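Local coordinates for protein CalS11 (Micromonospora echinospora, PDB 3TOS) that binds S-adenosyl-L-homocysteine and is a methyltransferase of calicheamicin biosynthesis, probably acting on an oxygen of its substrate, at residues I73-V78 and R82-F87; D60-Q65 and I183-F188. All coordinates share one frame; numbering follows the deposited sequence.

Contact 1: residues I73-V78 and R82-F87; sequences IMEFGV and RHLGTF. With SAH (S-adenosyl-L-homocysteine), chain O.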
loop_
_atom_site.group_PDB
_atom_site.type_symbol
_atom_site.label_atom_id
_atom_site.label_comp_id
_atom_site.label_asym_id
_atom_site.label_seq_id
_atom_site.Cartn_x
_atom_site.Cartn_y
_atom_site.Cartn_z
ATOM N N ILE B 73 11.491 16.653 25.123
ATOM C CA ILE B 73 11.547 15.290 25.693
ATOM C C ILE B 73 11.706 15.466 27.199
ATOM O O ILE B 73 12.615 16.205 27.653
ATOM C CB ILE B 73 12.774 14.486 25.132
ATOM C CG1 ILE B 73 12.592 14.308 23.621
ATOM C CG2 ILE B 73 12.857 13.107 25.854
ATOM C CD1 ILE B 73 13.891 13.740 22.943
HETATM N N MSE B 74 10.787 14.849 27.951
HETATM C CA MSE B 74 10.859 14.846 29.419
HETATM C C MSE B 74 10.970 13.443 29.958
HETATM O O MSE B 74 10.248 12.555 29.479
HETATM C CB MSE B 74 9.611 15.509 30.017
HETATM C CG MSE B 74 9.534 16.995 29.677
HETATM SE SE MSE B 74 7.994 17.714 30.640
HETATM C CE MSE B 74 8.478 19.535 30.336
ATOM N N GLU B 75 11.867 13.217 30.941
ATOM C CA GLU B 75 11.907 11.936 31.664
ATOM C C GLU B 75 11.612 12.246 33.100
ATOM O O GLU B 75 12.230 13.135 33.670
ATOM C CB GLU B 75 13.253 11.201 31.549
ATOM C CG GLU B 75 13.121 9.849 32.327
ATOM C CD GLU B 75 14.345 8.980 32.228
ATOM O OE1 GLU B 75 15.488 9.521 32.317
ATOM O OE2 GLU B 75 14.165 7.768 32.100
ATOM N N PHE B 76 10.625 11.561 33.664
ATOM C CA PHE B 76 10.322 11.685 35.084
ATOM C C PHE B 76 10.889 10.421 35.743
ATOM O O PHE B 76 10.340 9.304 35.606
ATOM C CB PHE B 76 8.814 11.785 35.283
ATOM C CG PHE B 76 8.178 12.786 34.343
ATOM C CD1 PHE B 76 8.420 14.155 34.486
ATOM C CD2 PHE B 76 7.361 12.337 33.290
ATOM C CE1 PHE B 76 7.833 15.088 33.553
ATOM C CE2 PHE B 76 6.833 13.234 32.348
ATOM C CZ PHE B 76 7.048 14.635 32.518
ATOM N N GLY B 77 12.003 10.598 36.450
ATOM C CA GLY B 77 12.703 9.453 37.092
ATOM C C GLY B 77 13.950 9.190 36.265
ATOM O O GLY B 77 13.904 8.455 35.270
ATOM N N VAL B 78 15.076 9.774 36.695
ATOM C CA VAL B 78 16.314 9.792 35.903
ATOM C C VAL B 78 17.341 8.842 36.486
ATOM O O VAL B 78 18.060 8.204 35.730
ATOM C CB VAL B 78 16.878 11.240 35.960
ATOM C CG1 VAL B 78 18.261 11.377 35.306
ATOM C CG2 VAL B 78 15.873 12.173 35.201
ATOM N N ARG B 82 20.681 6.986 32.503
ATOM C CA ARG B 82 20.743 6.103 31.332
ATOM C C ARG B 82 19.993 6.631 30.115
ATOM O O ARG B 82 20.519 6.678 28.993
ATOM C CB ARG B 82 20.103 4.758 31.705
ATOM C CG ARG B 82 20.068 3.801 30.483
ATOM C CD ARG B 82 19.575 2.369 30.814
ATOM N NE ARG B 82 18.253 2.394 31.456
ATOM C CZ ARG B 82 17.469 1.329 31.645
ATOM N NH1 ARG B 82 17.835 0.128 31.188
ATOM N NH2 ARG B 82 16.260 1.486 32.218
ATOM N N HIS B 83 18.720 6.962 30.321
ATOM C CA HIS B 83 17.903 7.403 29.196
ATOM C C HIS B 83 18.282 8.797 28.693
ATOM O O HIS B 83 18.150 9.066 27.504
ATOM C CB HIS B 83 16.418 7.377 29.570
ATOM C CG HIS B 83 15.882 5.993 29.755
ATOM N ND1 HIS B 83 14.792 5.745 30.539
ATOM C CD2 HIS B 83 16.258 4.795 29.220
ATOM C CE1 HIS B 83 14.524 4.436 30.509
ATOM N NE2 HIS B 83 15.391 3.847 29.703
ATOM N N LEU B 84 18.753 9.700 29.578
ATOM C CA LEU B 84 19.089 11.063 29.132
ATOM C C LEU B 84 20.314 11.016 28.235
ATOM O O LEU B 84 20.371 11.715 27.227
ATOM C CB LEU B 84 19.379 11.998 30.311
ATOM C CG LEU B 84 18.224 12.217 31.313
ATOM C CD1 LEU B 84 18.516 13.295 32.359
ATOM C CD2 LEU B 84 16.874 12.440 30.608
ATOM N N GLY B 85 21.278 10.150 28.591
ATOM C CA GLY B 85 22.480 9.903 27.763
ATOM C C GLY B 85 22.017 9.443 26.409
ATOM O O GLY B 85 22.483 9.942 25.378
ATOM N N THR B 86 21.130 8.443 26.400
ATOM C CA THR B 86 20.633 7.889 25.149
ATOM C C THR B 86 19.978 8.982 24.260
ATOM O O THR B 86 20.292 9.115 23.088
ATOM C CB THR B 86 19.618 6.776 25.417
ATOM O OG1 THR B 86 20.260 5.820 26.298
ATOM C CG2 THR B 86 19.253 6.121 24.079
ATOM N N PHE B 87 19.045 9.739 24.857
ATOM C CA PHE B 87 18.396 10.853 24.131
ATOM C C PHE B 87 19.389 11.910 23.628
ATOM O O PHE B 87 19.217 12.411 22.512
ATOM C CB PHE B 87 17.331 11.518 24.991
ATOM C CG PHE B 87 16.155 10.624 25.297
ATOM C CD1 PHE B 87 15.660 9.756 24.356
ATOM C CD2 PHE B 87 15.590 10.620 26.574
ATOM C CE1 PHE B 87 14.523 8.873 24.703
ATOM C CE2 PHE B 87 14.528 9.791 26.920
ATOM C CZ PHE B 87 13.963 8.915 25.983
HETATM N N SAH O . 15.138 6.127 34.226
HETATM C CA SAH O . 16.167 5.511 35.125
HETATM C CB SAH O . 15.561 4.760 36.298
HETATM C CG SAH O . 14.806 5.698 37.264
HETATM S SD SAH O . 14.565 4.878 38.826
HETATM C C SAH O . 16.962 4.533 34.261
HETATM O O SAH O . 17.938 3.891 34.757
HETATM O OXT SAH O . 16.750 4.435 33.046
HETATM C "C5'" SAH O . 13.178 5.773 39.543
HETATM C "C4'" SAH O . 13.479 7.279 39.851
HETATM O "O4'" SAH O . 12.240 7.944 40.135
HETATM C "C3'" SAH O . 14.331 7.383 41.124
HETATM O "O3'" SAH O . 15.611 7.993 40.823
HETATM C "C2'" SAH O . 13.453 8.207 42.051
HETATM O "O2'" SAH O . 14.162 9.127 42.907
HETATM C "C1'" SAH O . 12.538 8.956 41.053
HETATM N N9 SAH O . 11.274 9.408 41.684
HETATM C C8 SAH O . 10.276 8.643 42.199
HETATM N N7 SAH O . 9.366 9.501 42.728
HETATM C C5 SAH O . 9.779 10.775 42.568
HETATM C C6 SAH O . 9.239 12.095 42.915
HETATM N N6 SAH O . 8.087 12.194 43.618
HETATM N N1 SAH O . 9.975 13.169 42.536
HETATM C C2 SAH O . 11.147 13.045 41.842
HETATM N N3 SAH O . 11.739 11.866 41.550
HETATM C C4 SAH O . 11.026 10.724 41.856
HETATM O O HOH W 1 17.561 7.994 32.832
#

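Contact 2: residues D60-Q65 and I183-F188; sequences DALYRQ and IALAYF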
loop_
_atom_site.group_PDB
_atom_site.type_symbol
_atom_site.label_atom_id
_atom_site.label_comp_id
_atom_site.label_asym_id
_atom_site.label_seq_id
_atom_site.Cartn_x
_atom_site.Cartn_y
_atom_site.Cartn_z
ATOM N N ASP B 60 15.273 4.578 21.114
ATOM C CA ASP B 60 15.397 5.001 19.736
ATOM C C ASP B 60 14.057 4.888 18.995
ATOM O O ASP B 60 13.710 5.775 18.206
ATOM C CB ASP B 60 16.484 4.170 19.003
ATOM C CG ASP B 60 16.559 4.483 17.554
ATOM O OD1 ASP B 60 17.054 5.566 17.243
ATOM O OD2 ASP B 60 16.188 3.649 16.709
ATOM N N ALA B 61 13.294 3.823 19.263
ATOM C CA ALA B 61 11.995 3.639 18.608
ATOM C C ALA B 61 11.022 4.745 19.055
ATOM O O ALA B 61 10.286 5.300 18.218
ATOM C CB ALA B 61 11.407 2.264 18.961
ATOM N N LEU B 62 11.015 5.089 20.348
ATOM C CA LEU B 62 10.121 6.181 20.804
ATOM C C LEU B 62 10.547 7.522 20.203
ATOM O O LEU B 62 9.694 8.289 19.689
ATOM C CB LEU B 62 10.123 6.315 22.330
ATOM C CG LEU B 62 9.585 5.075 23.073
ATOM C CD1 LEU B 62 9.754 5.345 24.570
ATOM C CD2 LEU B 62 8.052 4.791 22.796
ATOM N N TYR B 63 11.856 7.781 20.170
ATOM C CA TYR B 63 12.336 9.052 19.635
ATOM C C TYR B 63 11.982 9.168 18.157
ATOM O O TYR B 63 11.523 10.204 17.666
ATOM C CB TYR B 63 13.852 9.169 19.837
ATOM C CG TYR B 63 14.457 10.573 19.687
ATOM C CD1 TYR B 63 13.867 11.559 18.879
ATOM C CD2 TYR B 63 15.521 10.954 20.450
ATOM C CE1 TYR B 63 14.391 12.809 18.770
ATOM C CE2 TYR B 63 16.031 12.239 20.355
ATOM C CZ TYR B 63 15.535 13.118 19.476
ATOM O OH TYR B 63 16.101 14.381 19.428
ATOM N N ARG B 64 12.194 8.090 17.401
ATOM C CA ARG B 64 11.854 8.135 15.978
ATOM C C ARG B 64 10.382 8.449 15.718
ATOM O O ARG B 64 10.048 9.050 14.713
ATOM C CB ARG B 64 12.241 6.826 15.297
ATOM C CG ARG B 64 13.755 6.721 15.096
ATOM C CD ARG B 64 14.073 5.485 14.253
ATOM N NE ARG B 64 13.905 4.219 14.977
ATOM C CZ ARG B 64 12.966 3.297 14.747
ATOM N NH1 ARG B 64 12.009 3.500 13.840
ATOM N NH2 ARG B 64 12.952 2.178 15.476
ATOM N N GLN B 65 9.517 8.074 16.649
ATOM C CA GLN B 65 8.080 8.353 16.477
ATOM C C GLN B 65 7.692 9.797 16.677
ATOM O O GLN B 65 6.595 10.179 16.240
ATOM C CB GLN B 65 7.204 7.469 17.390
ATOM C CG GLN B 65 7.228 6.012 16.834
ATOM C CD GLN B 65 6.205 5.084 17.486
ATOM O OE1 GLN B 65 5.066 5.461 17.724
ATOM N NE2 GLN B 65 6.629 3.867 17.788
ATOM N N ILE B 183 5.121 19.192 24.643
ATOM C CA ILE B 183 5.814 17.934 25.054
ATOM C C ILE B 183 5.668 16.959 23.950
ATOM O O ILE B 183 4.548 16.505 23.642
ATOM C CB ILE B 183 5.217 17.359 26.366
ATOM C CG1 ILE B 183 5.441 18.397 27.478
ATOM C CG2 ILE B 183 5.887 15.924 26.721
ATOM C CD1 ILE B 183 4.690 18.099 28.789
ATOM N N ALA B 184 6.779 16.618 23.300
ATOM C CA ALA B 184 6.747 15.580 22.261
ATOM C C ALA B 184 6.770 14.152 22.814
ATOM O O ALA B 184 6.056 13.277 22.315
ATOM C CB ALA B 184 7.889 15.778 21.288
ATOM N N LEU B 185 7.587 13.953 23.843
ATOM C CA LEU B 185 7.752 12.613 24.428
ATOM C C LEU B 185 7.858 12.789 25.946
ATOM O O LEU B 185 8.689 13.548 26.439
ATOM C CB LEU B 185 9.012 11.906 23.850
ATOM C CG LEU B 185 9.472 10.590 24.514
ATOM C CD1 LEU B 185 8.357 9.521 24.412
ATOM C CD2 LEU B 185 10.768 10.134 23.856
ATOM N N ALA B 186 6.975 12.128 26.684
ATOM C CA ALA B 186 6.938 12.160 28.155
ATOM C C ALA B 186 7.189 10.740 28.613
ATOM O O ALA B 186 6.359 9.834 28.345
ATOM C CB ALA B 186 5.589 12.631 28.657
ATOM N N TYR B 187 8.388 10.509 29.202
ATOM C CA TYR B 187 8.795 9.174 29.651
ATOM C C TYR B 187 8.611 9.036 31.155
ATOM O O TYR B 187 9.366 9.601 31.947
ATOM C CB TYR B 187 10.246 8.866 29.201
ATOM C CG TYR B 187 10.484 7.369 29.283
ATOM C CD1 TYR B 187 10.933 6.762 30.474
ATOM C CD2 TYR B 187 10.214 6.536 28.193
ATOM C CE1 TYR B 187 11.046 5.375 30.572
ATOM C CE2 TYR B 187 10.355 5.159 28.270
ATOM C CZ TYR B 187 10.756 4.589 29.453
ATOM O OH TYR B 187 10.883 3.209 29.525
ATOM N N PHE B 188 7.612 8.260 31.560
ATOM C CA PHE B 188 7.356 8.055 32.984
ATOM C C PHE B 188 8.133 6.882 33.539
ATOM O O PHE B 188 7.875 5.716 33.187
ATOM C CB PHE B 188 5.848 7.781 33.175
ATOM C CG PHE B 188 5.028 9.029 33.089
ATOM C CD1 PHE B 188 4.658 9.571 31.840
ATOM C CD2 PHE B 188 4.612 9.647 34.241
ATOM C CE1 PHE B 188 3.894 10.761 31.758
ATOM C CE2 PHE B 188 3.852 10.801 34.188
ATOM C CZ PHE B 188 3.457 11.378 32.918
#

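Contact 1: residues I73-V78 and R82-F87
Glu75 and His83 meet through a His-carboxylate hydrogen bond between strand 72-76 and helix 82-94, beside S-adenosyl-L-homocysteine. Glu75 leaves the strand with CG anti to the backbone N (chi1 -178°) and the chain extended beyond it, carrying its carboxylate to the ligand. Its CB packs on Leu84 CD2. OE2 accepts from His83 ND1 at 2.6 Å, on its syn side but tilted from the carboxylate plane, near the imidazole plane, and lies 2.9 Å from the ligand N. OE1 takes a 2.6 Å hydrogen bond from a water that donates to Val78 O and accepts from His83 N. The ligand OXT sits over one imidazole face, gripped at the guanidinium edge by Arg82 NE and NH2, while NH1 bonds Gln52 OE1. A leucine in place of His83 would probably leave Glu75 OE2 without its ND1 donor, the carboxylate less firmly fixed and Asp55 without its imidazole partner. Toward the strand's start, Ile73 CG2 lies over one Phe87 face, offset toward the rim, 4.0 Å from the centroid. Strand and helix run nearly antiparallel within a beta-alpha-beta unit completed by strand 103-107; Asp55 of helix 50-65 binds His83 NE2, and Tyr187 of strand 183-188 meets the imidazole edge-to-face.

Contact 2: residues D60-Q65 and I183-F188
Leu62 reaches from helix 50-65 onto Leu185 and Tyr187 of strand 183-188, packing the helix against one face of the central sheet in this Rossmann-like methyltransferase fold. The strand lies between parallel strands 72-76 and 211-215, and its alternation turns Leu185 and Tyr187 to the helix while Ala186 and Phe188 face helix 193-203 on the other side. The closer part of the contact belongs to the end of Leu62. Its CD1 comes up to the edge of the Tyr187 ring, near the ring plane, and the two side chains cross at about a right angle. With CG anti to the backbone N (chi1 -162°) and chi2 at -88°, the ring is turned edge-on to Leu62. Packing is slacker at the root of the leucine, where CB meets Leu185 CD2 at 4.2 Å. No hydrogen bond joins the two segments; the small interface, 149 Å² in all, rests on carbon-to-carbon contacts of side chains. The polar end of Tyr187 is held by Asp216, a residue that binds L-glutamate, which places the ring near the glutamate site. On the far side of the helix the character changes: Arg64 is exposed, and its NE makes a salt bridge with Asp60 OD2 one turn earlier, at 2.9 Å and 163°. Asp60 itself is buried, packs on Leu57 of a neighbouring subunit and bonds through OD1 to Tyr94 of helix 82-94. Across the contact, the tightest touch is that of Leu62 CD1, 3.8 Å from both CD2 and CE2 of Tyr187.

Overall arrangement
The centres of contacts 1 and 2 lie about 10 Å apart, and their strands are parallel neighbours in one sheet. Along the chain, contact 1 falls within the loop closed by contact 2. Backbone pairs stitch the strands together, probably as hydrogen bonds: Met74 O with Tyr187 N at 2.8 Å and Phe76 N with Tyr187 O at 2.9 Å. On the helix side of the sheet the contacts touch again, through His83 and Tyr187 and where Ile73 CD1 lies 3.7 Å from Tyr63 CE2. Contact 1 grips the amino-acid end of S-adenosyl-L-homocysteine directly; in contact 2 the Tyr187 side chain stays about 6 Å from the ligand, nearest atoms compared.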